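26S proteasome regulatory subunit rpn10 (Schizosaccharomyces pombe, PDB 2X5N) protects ubiquitin chains from disassembly by deubiquitinating enzymes, and so promotes protein degradation, as a regulatory subunit of the 26S proteasome. Local coordinates at residues M6-N11 and M51-N56; A84-G89 and I117-K122; R108-V113 and A137-H142. All blocks are in the same frame, centred on the assembly; numbering follows the deposited sequence.

In the fold
From the N terminus, strand 3-9 comes first; after helix 24-42 the chain returns on strand 47-52, and contact 1 closes that loop by pairing the two in parallel. Contact 2 starts later, bringing the first turn of helix 86-98 to the loop ahead of helix 121-133. Contact 3 crosses it: strand 106-113 leaves from inside the span of contact 2 and pairs with strand 136-143 beyond its end. Strands 3-9 and 106-113 are neighbours, so contacts 1 and 3 belong to one sheet, joined by backbone bonds between Met6, Leu8 and Val110. Phe86 of contact 2 packs on Val113 and Ile140 of contact 3, and Lys85 N probably bonds Ile53 O of contact 1.

Contact 1. Residues M6-N11 and M51-N56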
loop_
_atom_site.group_PDB
_atom_site.type_symbol
_atom_site.label_atom_id
_atom_site.label_comp_id
_atom_site.label_asym_id
_atom_site.label_seq_id
_atom_site.Cartn_x
_atom_site.Cartn_y
_atom_site.Cartn_z
ATOM N N MET A 6 -4.489 -1.669 -5.722
ATOM C CA MET A 6 -3.884 -0.346 -5.734
ATOM C C MET A 6 -2.811 -0.303 -4.661
ATOM O O MET A 6 -3.104 -0.544 -3.485
ATOM C CB MET A 6 -4.907 0.759 -5.479
ATOM C CG MET A 6 -5.926 0.964 -6.601
ATOM S SD MET A 6 -5.213 1.408 -8.183
ATOM C CE MET A 6 -4.399 2.881 -7.834
ATOM N N ILE A 7 -1.584 -0.014 -5.084
ATOM C CA ILE A 7 -0.439 0.113 -4.198
ATOM C C ILE A 7 -0.203 1.602 -3.934
ATOM O O ILE A 7 -0.031 2.374 -4.854
ATOM C CB ILE A 7 0.831 -0.578 -4.776
ATOM C CG1 ILE A 7 0.547 -2.073 -5.040
ATOM C CG2 ILE A 7 1.951 -0.401 -3.796
ATOM C CD1 ILE A 7 1.597 -2.812 -5.816
ATOM N N LEU A 8 -0.248 1.973 -2.658
ATOM C CA LEU A 8 -0.173 3.349 -2.218
ATOM C C LEU A 8 1.151 3.571 -1.509
ATOM O O LEU A 8 1.415 2.965 -0.455
ATOM C CB LEU A 8 -1.307 3.660 -1.235
ATOM C CG LEU A 8 -2.653 4.064 -1.852
ATOM C CD1 LEU A 8 -3.131 3.064 -2.921
ATOM C CD2 LEU A 8 -3.717 4.203 -0.772
ATOM N N ILE A 9 1.976 4.435 -2.084
ATOM C CA ILE A 9 3.284 4.751 -1.510
ATOM C C ILE A 9 3.221 6.064 -0.755
ATOM O O ILE A 9 2.519 7.001 -1.141
ATOM C CB ILE A 9 4.423 4.774 -2.564
ATOM C CG1 ILE A 9 4.203 5.798 -3.693
ATOM C CG2 ILE A 9 4.615 3.358 -3.112
ATOM C CD1 ILE A 9 5.408 5.951 -4.538
ATOM N N ASP A 10 3.946 6.098 0.351
ATOM C CA ASP A 10 4.110 7.300 1.141
ATOM C C ASP A 10 5.316 8.062 0.581
ATOM O O ASP A 10 6.458 7.590 0.659
ATOM C CB ASP A 10 4.276 6.908 2.616
ATOM C CG ASP A 10 4.269 8.090 3.575
ATOM O OD1 ASP A 10 4.553 9.232 3.157
ATOM O OD2 ASP A 10 3.987 7.846 4.771
ATOM N N ASN A 11 5.045 9.212 -0.027
ATOM C CA ASN A 11 6.109 10.123 -0.486
ATOM C C ASN A 11 6.083 11.430 0.296
ATOM O O ASN A 11 6.381 12.492 -0.262
ATOM C CB ASN A 11 6.015 10.392 -1.987
ATOM C CG ASN A 11 4.750 11.110 -2.369
ATOM O OD1 ASN A 11 3.700 10.876 -1.783
ATOM N ND2 ASN A 11 4.829 11.966 -3.393
ATOM N N MET A 51 -0.410 4.647 -6.589
ATOM C CA MET A 51 -0.784 5.956 -6.096
ATOM C C MET A 51 0.218 6.407 -5.066
ATOM O O MET A 51 0.865 5.595 -4.411
ATOM C CB MET A 51 -2.125 5.908 -5.345
ATOM C CG MET A 51 -3.326 5.880 -6.192
ATOM S SD MET A 51 -4.779 5.835 -5.137
ATOM C CE MET A 51 -4.615 7.306 -4.156
ATOM N N THR A 52 0.320 7.714 -4.902
ATOM C CA THR A 52 0.968 8.300 -3.743
ATOM C C THR A 52 -0.051 8.726 -2.692
ATOM O O THR A 52 -1.240 8.920 -2.990
ATOM C CB THR A 52 1.719 9.574 -4.130
ATOM O OG1 THR A 52 0.754 10.542 -4.583
ATOM C CG2 THR A 52 2.748 9.324 -5.199
ATOM N N ILE A 53 0.418 8.904 -1.450
ATOM C CA ILE A 53 -0.418 9.518 -0.422
ATOM C C ILE A 53 0.223 10.741 0.205
ATOM O O ILE A 53 -0.383 11.382 1.046
ATOM C CB ILE A 53 -0.885 8.540 0.656
ATOM C CG1 ILE A 53 0.293 8.041 1.495
ATOM C CG2 ILE A 53 -1.607 7.371 0.029
ATOM C CD1 ILE A 53 -0.102 7.364 2.803
ATOM N N GLY A 54 1.400 11.114 -0.274
ATOM C CA GLY A 54 2.125 12.235 0.287
ATOM C C GLY A 54 2.218 13.415 -0.641
ATOM O O GLY A 54 1.353 13.630 -1.526
ATOM N N ASP A 55 3.230 14.240 -0.393
ATOM C CA ASP A 55 3.297 15.500 -1.122
ATOM C C ASP A 55 2.009 16.303 -1.090
ATOM O O ASP A 55 1.624 16.884 -2.096
ATOM C CB ASP A 55 4.052 15.410 -2.465
ATOM C CG ASP A 55 4.416 16.739 -3.063
ATOM O OD1 ASP A 55 4.555 17.738 -2.321
ATOM O OD2 ASP A 55 4.583 16.734 -4.309
ATOM N N ASN A 56 1.303 16.235 0.039
ATOM C CA ASN A 56 0.118 17.055 0.196
ATOM C C ASN A 56 -1.194 16.649 -0.430
ATOM O O ASN A 56 -2.235 17.214 -0.148
ATOM C CB ASN A 56 0.387 18.563 0.130
ATOM C CG ASN A 56 1.558 18.977 0.961
ATOM O OD1 ASN A 56 1.563 18.785 2.179
ATOM N ND2 ASN A 56 2.568 19.567 0.316
HETATM O O HOH W 1 2.026 12.895 -4.207
#
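The carboxamide of Asn11 reaches Gly54 and Thr52 from a CG set between the backbone N and the carbonyl carbon (chi1 64°), its plane 83° from that of the Asp55 carboxylate. Asn11 OD1 takes a weak, bent hydrogen bond from Gly54 N at 2.8 Å and lies 3.3 Å from Thr52 CB, while Asn11 ND2 passes Asp55 CB at 3.7 Å. ND2 also bonds the Pro79 carbonyl and a water shared with Thr52 OG1 and Gly54 O; OG1 has Gln59 N as a further partner, and the Asp55 carboxylate pairs with Arg81. An alanine in place of Asn11 would probably cost the Pro79 carbonyl and the water this donor, and Gly54 N this acceptor. Behind the amide the strands run parallel, as neighbours in a beta-alpha-beta unit of the VWA fold whose crossover is helix 24-42. Met51 N bonds Ile7 O, Ile9 N bonds Met51 O, and Ile53 N bonds Ile9 O. On the face of Leu8 and Met51, under Ile92 and Ala93 of helix 86-98, Met6 CE meets Met51 CG at 3.6 Å, the side chains crossing at about a right angle. Leu8 runs beside Met51 and turns CD2 to Ile53 CG2, 3.9 Å away.

Contact 2. Residues A84-G89 and I117-K122. With SO4 (sulfate ion), chain C.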
loop_
_atom_site.group_PDB
_atom_site.type_symbol
_atom_site.label_atom_id
_atom_site.label_comp_id
_atom_site.label_asym_id
_atom_site.label_seq_id
_atom_site.Cartn_x
_atom_site.Cartn_y
_atom_site.Cartn_z
ATOM N N ALA A 84 1.448 13.603 4.454
ATOM C CA ALA A 84 0.725 12.419 4.025
ATOM C C ALA A 84 -0.752 12.583 4.336
ATOM O O ALA A 84 -1.120 13.097 5.399
ATOM C CB ALA A 84 1.271 11.204 4.727
ATOM N N LYS A 85 -1.579 12.075 3.430
ATOM C CA LYS A 85 -3.027 12.143 3.552
ATOM C C LYS A 85 -3.589 10.742 3.417
ATOM O O LYS A 85 -4.126 10.373 2.378
ATOM C CB LYS A 85 -3.578 13.022 2.439
ATOM C CG LYS A 85 -2.942 14.403 2.389
ATOM C CD LYS A 85 -3.394 15.223 3.550
ATOM C CE LYS A 85 -2.882 16.650 3.446
ATOM N NZ LYS A 85 -3.518 17.499 4.490
ATOM N N PHE A 86 -3.478 9.972 4.492
ATOM C CA PHE A 86 -3.822 8.555 4.477
ATOM C C PHE A 86 -5.284 8.298 4.087
ATOM O O PHE A 86 -5.572 7.545 3.149
ATOM C CB PHE A 86 -3.533 7.930 5.840
ATOM C CG PHE A 86 -3.949 6.494 5.929
ATOM C CD1 PHE A 86 -3.192 5.491 5.346
ATOM C CD2 PHE A 86 -5.104 6.130 6.605
ATOM C CE1 PHE A 86 -3.592 4.158 5.411
ATOM C CE2 PHE A 86 -5.495 4.800 6.690
ATOM C CZ PHE A 86 -4.736 3.827 6.093
ATOM N N GLY A 87 -6.220 8.936 4.788
ATOM C CA GLY A 87 -7.631 8.688 4.513
ATOM C C GLY A 87 -8.048 9.127 3.109
ATOM O O GLY A 87 -8.777 8.429 2.416
ATOM N N ASP A 88 -7.603 10.302 2.686
ATOM C CA ASP A 88 -7.870 10.725 1.312
ATOM C C ASP A 88 -7.332 9.691 0.336
ATOM O O ASP A 88 -7.973 9.382 -0.665
ATOM C CB ASP A 88 -7.221 12.079 1.000
ATOM C CG ASP A 88 -7.940 13.251 1.620
ATOM O OD1 ASP A 88 -9.105 13.143 2.028
ATOM O OD2 ASP A 88 -7.342 14.334 1.644
ATOM N N GLY A 89 -6.134 9.159 0.607
ATOM C CA GLY A 89 -5.534 8.171 -0.275
ATOM C C GLY A 89 -6.364 6.901 -0.391
ATOM O O GLY A 89 -6.581 6.420 -1.504
ATOM N N ILE A 117 -0.603 9.431 10.944
ATOM C CA ILE A 117 -1.871 9.444 10.218
ATOM C C ILE A 117 -2.666 10.701 10.562
ATOM O O ILE A 117 -2.826 11.041 11.721
ATOM C CB ILE A 117 -2.651 8.174 10.481
ATOM C CG1 ILE A 117 -1.925 7.016 9.794
ATOM C CG2 ILE A 117 -4.091 8.286 9.964
ATOM C CD1 ILE A 117 -2.510 5.663 10.051
ATOM N N VAL A 118 -3.170 11.406 9.553
ATOM C CA VAL A 118 -3.830 12.669 9.819
ATOM C C VAL A 118 -5.206 12.439 10.469
ATOM O O VAL A 118 -5.581 13.170 11.361
ATOM C CB VAL A 118 -3.924 13.540 8.535
ATOM C CG1 VAL A 118 -4.732 12.842 7.452
ATOM C CG2 VAL A 118 -4.501 14.912 8.861
ATOM N N GLU A 119 -5.939 11.410 10.046
ATOM C CA GLU A 119 -7.215 11.042 10.677
ATOM C C GLU A 119 -7.051 10.649 12.143
ATOM O O GLU A 119 -6.071 10.002 12.513
ATOM C CB GLU A 119 -7.860 9.872 9.931
ATOM C CG GLU A 119 -8.505 10.276 8.609
ATOM C CD GLU A 119 -7.501 10.528 7.495
ATOM O OE1 GLU A 119 -6.368 10.011 7.523
ATOM O OE2 GLU A 119 -7.858 11.232 6.547
ATOM N N ASP A 120 -8.029 10.995 12.974
ATOM C CA ASP A 120 -8.047 10.447 14.332
ATOM C C ASP A 120 -8.645 9.038 14.318
ATOM O O ASP A 120 -9.066 8.550 13.271
ATOM C CB ASP A 120 -8.778 11.372 15.314
ATOM C CG ASP A 120 -10.249 11.558 14.988
ATOM O OD1 ASP A 120 -10.831 10.759 14.233
ATOM O OD2 ASP A 120 -10.848 12.510 15.523
ATOM N N GLU A 121 -8.678 8.370 15.464
ATOM C CA GLU A 121 -9.038 6.962 15.458
ATOM C C GLU A 121 -10.496 6.743 15.068
ATOM O O GLU A 121 -10.791 5.826 14.325
ATOM C CB GLU A 121 -8.722 6.267 16.783
ATOM C CG GLU A 121 -8.997 4.767 16.714
ATOM C CD GLU A 121 -8.226 3.956 17.734
ATOM O OE1 GLU A 121 -7.293 4.497 18.364
ATOM O OE2 GLU A 121 -8.551 2.763 17.894
ATOM N N LYS A 122 -11.396 7.585 15.563
ATOM C CA LYS A 122 -12.806 7.464 15.217
ATOM C C LYS A 122 -12.959 7.489 13.700
ATOM O O LYS A 122 -13.639 6.650 13.120
ATOM C CB LYS A 122 -13.625 8.585 15.855
ATOM C CG LYS A 122 -14.971 8.795 15.190
ATOM C CD LYS A 122 -15.978 9.425 16.130
ATOM C CE LYS A 122 -16.567 8.396 17.074
ATOM N NZ LYS A 122 -17.952 8.767 17.454
HETATM S S SO4 C . -7.569 9.893 18.837
HETATM O O1 SO4 C . -7.556 9.335 20.184
HETATM O O2 SO4 C . -7.430 8.816 17.870
HETATM O O3 SO4 C . -6.460 10.827 18.677
HETATM O O4 SO4 C . -8.832 10.616 18.655
HETATM O O HOH W 2 -1.909 10.787 6.844
HETATM O O HOH W 3 -6.267 12.178 4.510
#
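Phe86 and Ile117 bring the backbones within 6.1 Å, CA to CA, where the loop 117-120 passes the first turn of helix 86-98, whose N-cap position is Lys85. The main bond runs from Gly87 N to Glu119 OE1, at 2.9 Å. The amide meets that oxygen from above the carboxylate, 45° out of its plane. Glu119 is bent at chi2 (76°), which folds CD back over the helix end. Gly87 has no side chain in the way, and OE2 comes to 3.3 Å from Gly87 CA. OE2 also accepts from a water at 2.8 Å, and that water accepts a hydrogen bond from Asp88 N. A second water accepts from both Phe86 N and Val118 N. In this way the amides of Phe86, Gly87 and Asp88, the first in the helix, are met by water, carboxylate and water in turn, and the negative charge is probably welcome at the positive end of the helix dipole.

Phe86 holds CG anti to its backbone N (chi1 176°), and the ring lies against Ile117. Ile117 CD1 lies over one face of the ring, and CG2 touches Phe86 CD2 at 4.1 Å. Glu119 OE1 sits at the ring's edge, near its plane. Leu124 of helix 121-133 packs on both hydrophobic side chains.

Farther along, Asp120 caps helix 121-133 through Asn123 N, and Glu121 N binds a sulfate, probably from the crystallisation liquor, with its O2 at 2.7 Å. Anions commonly settle at helix N termini in this way. The whole lies at the C-terminal end of the sheet's parallel strands in the VWA domain, the end at which metal-binding relatives carry their metal-ion-dependent adhesion site.

Contact 3. Residues R108-V113 and A137-H142; sequences RIVAFV and AIDIIH
Arg108 NH1 and Asp139 OD2 form a salt bridge, 2.8 Å long, with guanidinium and carboxylate planes 16° apart. NH1 meets OD2 from above the carboxylate, 38° out of its plane, and OD2 is itself tilted from the guanidinium plane. Other partners hold both groups: Glu3 pairs with Arg108 NE, the Ser164 carbonyl with NH1, and His166 ND1 with Asp139 OD1. The Arg108 chain is extended to CD and bends at chi3 (-68°); beyond that bend Ala137 CB lies over one face of the guanidinium, 3.5 Å from Arg108 NH2. Five backbone bonds tie the parallel strands, from Ile109 N to Ala137 O through to Val113 N to Ile141 O, each 2.9 Å long.

Phe112 and Ile141 lie side by side on the same face as the salt bridge. Ile141 CD1 makes a CH-pi contact over the ring, 3.8 Å from its centroid and offset toward the rim, closest to Phe112 CE1 at 3.5 Å. On the other face Ile109 CG2 touches Ile138 CD1 at 3.8 Å. Val113 O lies in the plane of the His142 ring, 3.3 Å from CD2.

This is the strand pair of the beta-alpha-beta unit whose crossover is helix 121-133. Helix 24-42 packs on Phe112 and Arg108, and Ile186 on Asp139 and Ile141. Helices 86-98 and 151-159 cover the opposite face, while strand 3-9 continues the sheet beyond strand 106-113 and strand 166-170 beyond strand 136-143.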
loop_
_atom_site.group_PDB
_atom_site.type_symbol
_atom_site.label_atom_id
_atom_site.label_comp_id
_atom_site.label_asym_id
_atom_site.label_seq_id
_atom_site.Cartn_x
_atom_site.Cartn_y
_atom_site.Cartn_z
ATOM N N ARG A 108 -8.397 -4.708 -3.754
ATOM C CA ARG A 108 -7.442 -4.661 -2.651
ATOM C C ARG A 108 -6.622 -3.377 -2.716
ATOM O O ARG A 108 -6.264 -2.901 -3.794
ATOM C CB ARG A 108 -6.500 -5.875 -2.685
ATOM C CG ARG A 108 -5.426 -5.887 -1.564
ATOM C CD ARG A 108 -4.576 -7.177 -1.578
ATOM N NE ARG A 108 -5.407 -8.312 -1.207
ATOM C CZ ARG A 108 -5.738 -8.639 0.031
ATOM N NH1 ARG A 108 -5.190 -8.035 1.071
ATOM N NH2 ARG A 108 -6.625 -9.595 0.223
ATOM N N ILE A 109 -6.279 -2.873 -1.539
ATOM C CA ILE A 109 -5.331 -1.784 -1.364
ATOM C C ILE A 109 -4.148 -2.304 -0.560
ATOM O O ILE A 109 -4.339 -2.967 0.450
ATOM C CB ILE A 109 -5.988 -0.604 -0.594
ATOM C CG1 ILE A 109 -7.115 -0.030 -1.452
ATOM C CG2 ILE A 109 -4.931 0.440 -0.220
ATOM C CD1 ILE A 109 -7.960 0.990 -0.729
ATOM N N VAL A 110 -2.924 -1.996 -1.001
ATOM C CA VAL A 110 -1.714 -2.214 -0.181
ATOM C C VAL A 110 -1.090 -0.843 0.038
ATOM O O VAL A 110 -0.696 -0.213 -0.925
ATOM C CB VAL A 110 -0.706 -3.175 -0.846
ATOM C CG1 VAL A 110 0.538 -3.297 0.017
ATOM C CG2 VAL A 110 -1.353 -4.531 -1.018
ATOM N N ALA A 111 -1.068 -0.372 1.282
ATOM C CA ALA A 111 -0.616 0.971 1.580
ATOM C C ALA A 111 0.566 0.969 2.532
ATOM O O ALA A 111 0.556 0.266 3.551
ATOM C CB ALA A 111 -1.749 1.790 2.208
ATOM N N PHE A 112 1.536 1.816 2.232
ATOM C CA PHE A 112 2.654 2.079 3.112
ATOM C C PHE A 112 2.364 3.312 3.962
ATOM O O PHE A 112 1.889 4.324 3.455
ATOM C CB PHE A 112 3.905 2.362 2.300
ATOM C CG PHE A 112 4.448 1.185 1.552
ATOM C CD1 PHE A 112 5.524 0.463 2.056
ATOM C CD2 PHE A 112 3.898 0.802 0.328
ATOM C CE1 PHE A 112 6.060 -0.600 1.351
ATOM C CE2 PHE A 112 4.434 -0.265 -0.376
ATOM C CZ PHE A 112 5.524 -0.957 0.129
ATOM N N VAL A 113 2.662 3.219 5.257
ATOM C CA VAL A 113 2.546 4.346 6.155
ATOM C C VAL A 113 3.866 4.504 6.906
ATOM O O VAL A 113 4.266 3.638 7.686
ATOM C CB VAL A 113 1.399 4.131 7.163
ATOM C CG1 VAL A 113 1.378 5.284 8.201
ATOM C CG2 VAL A 113 0.060 4.014 6.428
ATOM N N ALA A 137 -10.375 -5.218 0.457
ATOM C CA ALA A 137 -9.358 -5.679 1.389
ATOM C C ALA A 137 -8.230 -4.671 1.461
ATOM O O ALA A 137 -8.018 -3.898 0.527
ATOM C CB ALA A 137 -8.812 -7.007 0.935
ATOM N N ILE A 138 -7.509 -4.680 2.573
ATOM C CA ILE A 138 -6.395 -3.767 2.726
ATOM C C ILE A 138 -5.287 -4.403 3.556
ATOM O O ILE A 138 -5.543 -5.067 4.569
ATOM C CB ILE A 138 -6.842 -2.417 3.312
ATOM C CG1 ILE A 138 -5.645 -1.458 3.437
ATOM C CG2 ILE A 138 -7.588 -2.609 4.634
ATOM C CD1 ILE A 138 -6.007 -0.006 3.428
ATOM N N ASP A 139 -4.067 -4.186 3.091
ATOM C CA ASP A 139 -2.851 -4.473 3.829
ATOM C C ASP A 139 -2.125 -3.161 4.068
ATOM O O ASP A 139 -2.044 -2.312 3.187
ATOM C CB ASP A 139 -1.949 -5.417 3.045
ATOM C CG ASP A 139 -2.645 -6.678 2.680
ATOM O OD1 ASP A 139 -3.273 -7.279 3.577
ATOM O OD2 ASP A 139 -2.561 -7.067 1.498
ATOM N N ILE A 140 -1.593 -3.010 5.268
ATOM C CA ILE A 140 -0.800 -1.832 5.598
ATOM C C ILE A 140 0.584 -2.266 6.022
ATOM O O ILE A 140 0.730 -3.151 6.853
ATOM C CB ILE A 140 -1.432 -1.024 6.728
ATOM C CG1 ILE A 140 -2.783 -0.453 6.273
ATOM C CG2 ILE A 140 -0.511 0.080 7.182
ATOM C CD1 ILE A 140 -3.567 0.234 7.377
ATOM N N ILE A 141 1.592 -1.632 5.433
ATOM C CA ILE A 141 3.001 -1.821 5.809
ATOM C C ILE A 141 3.358 -0.564 6.589
ATOM O O ILE A 141 3.422 0.520 6.024
ATOM C CB ILE A 141 3.893 -1.969 4.579
ATOM C CG1 ILE A 141 3.491 -3.228 3.795
ATOM C CG2 ILE A 141 5.357 -2.028 5.010
ATOM C CD1 ILE A 141 3.948 -3.248 2.337
ATOM N N HIS A 142 3.546 -0.722 7.898
ATOM C CA HIS A 142 3.759 0.390 8.804
ATOM C C HIS A 142 5.229 0.411 9.226
ATOM O O HIS A 142 5.737 -0.584 9.763
ATOM C CB HIS A 142 2.845 0.217 10.017
ATOM C CG HIS A 142 2.731 1.445 10.864
ATOM N ND1 HIS A 142 2.301 1.401 12.170
ATOM C CD2 HIS A 142 2.952 2.754 10.584
ATOM C CE1 HIS A 142 2.279 2.627 12.667
ATOM N NE2 HIS A 142 2.671 3.466 11.723
#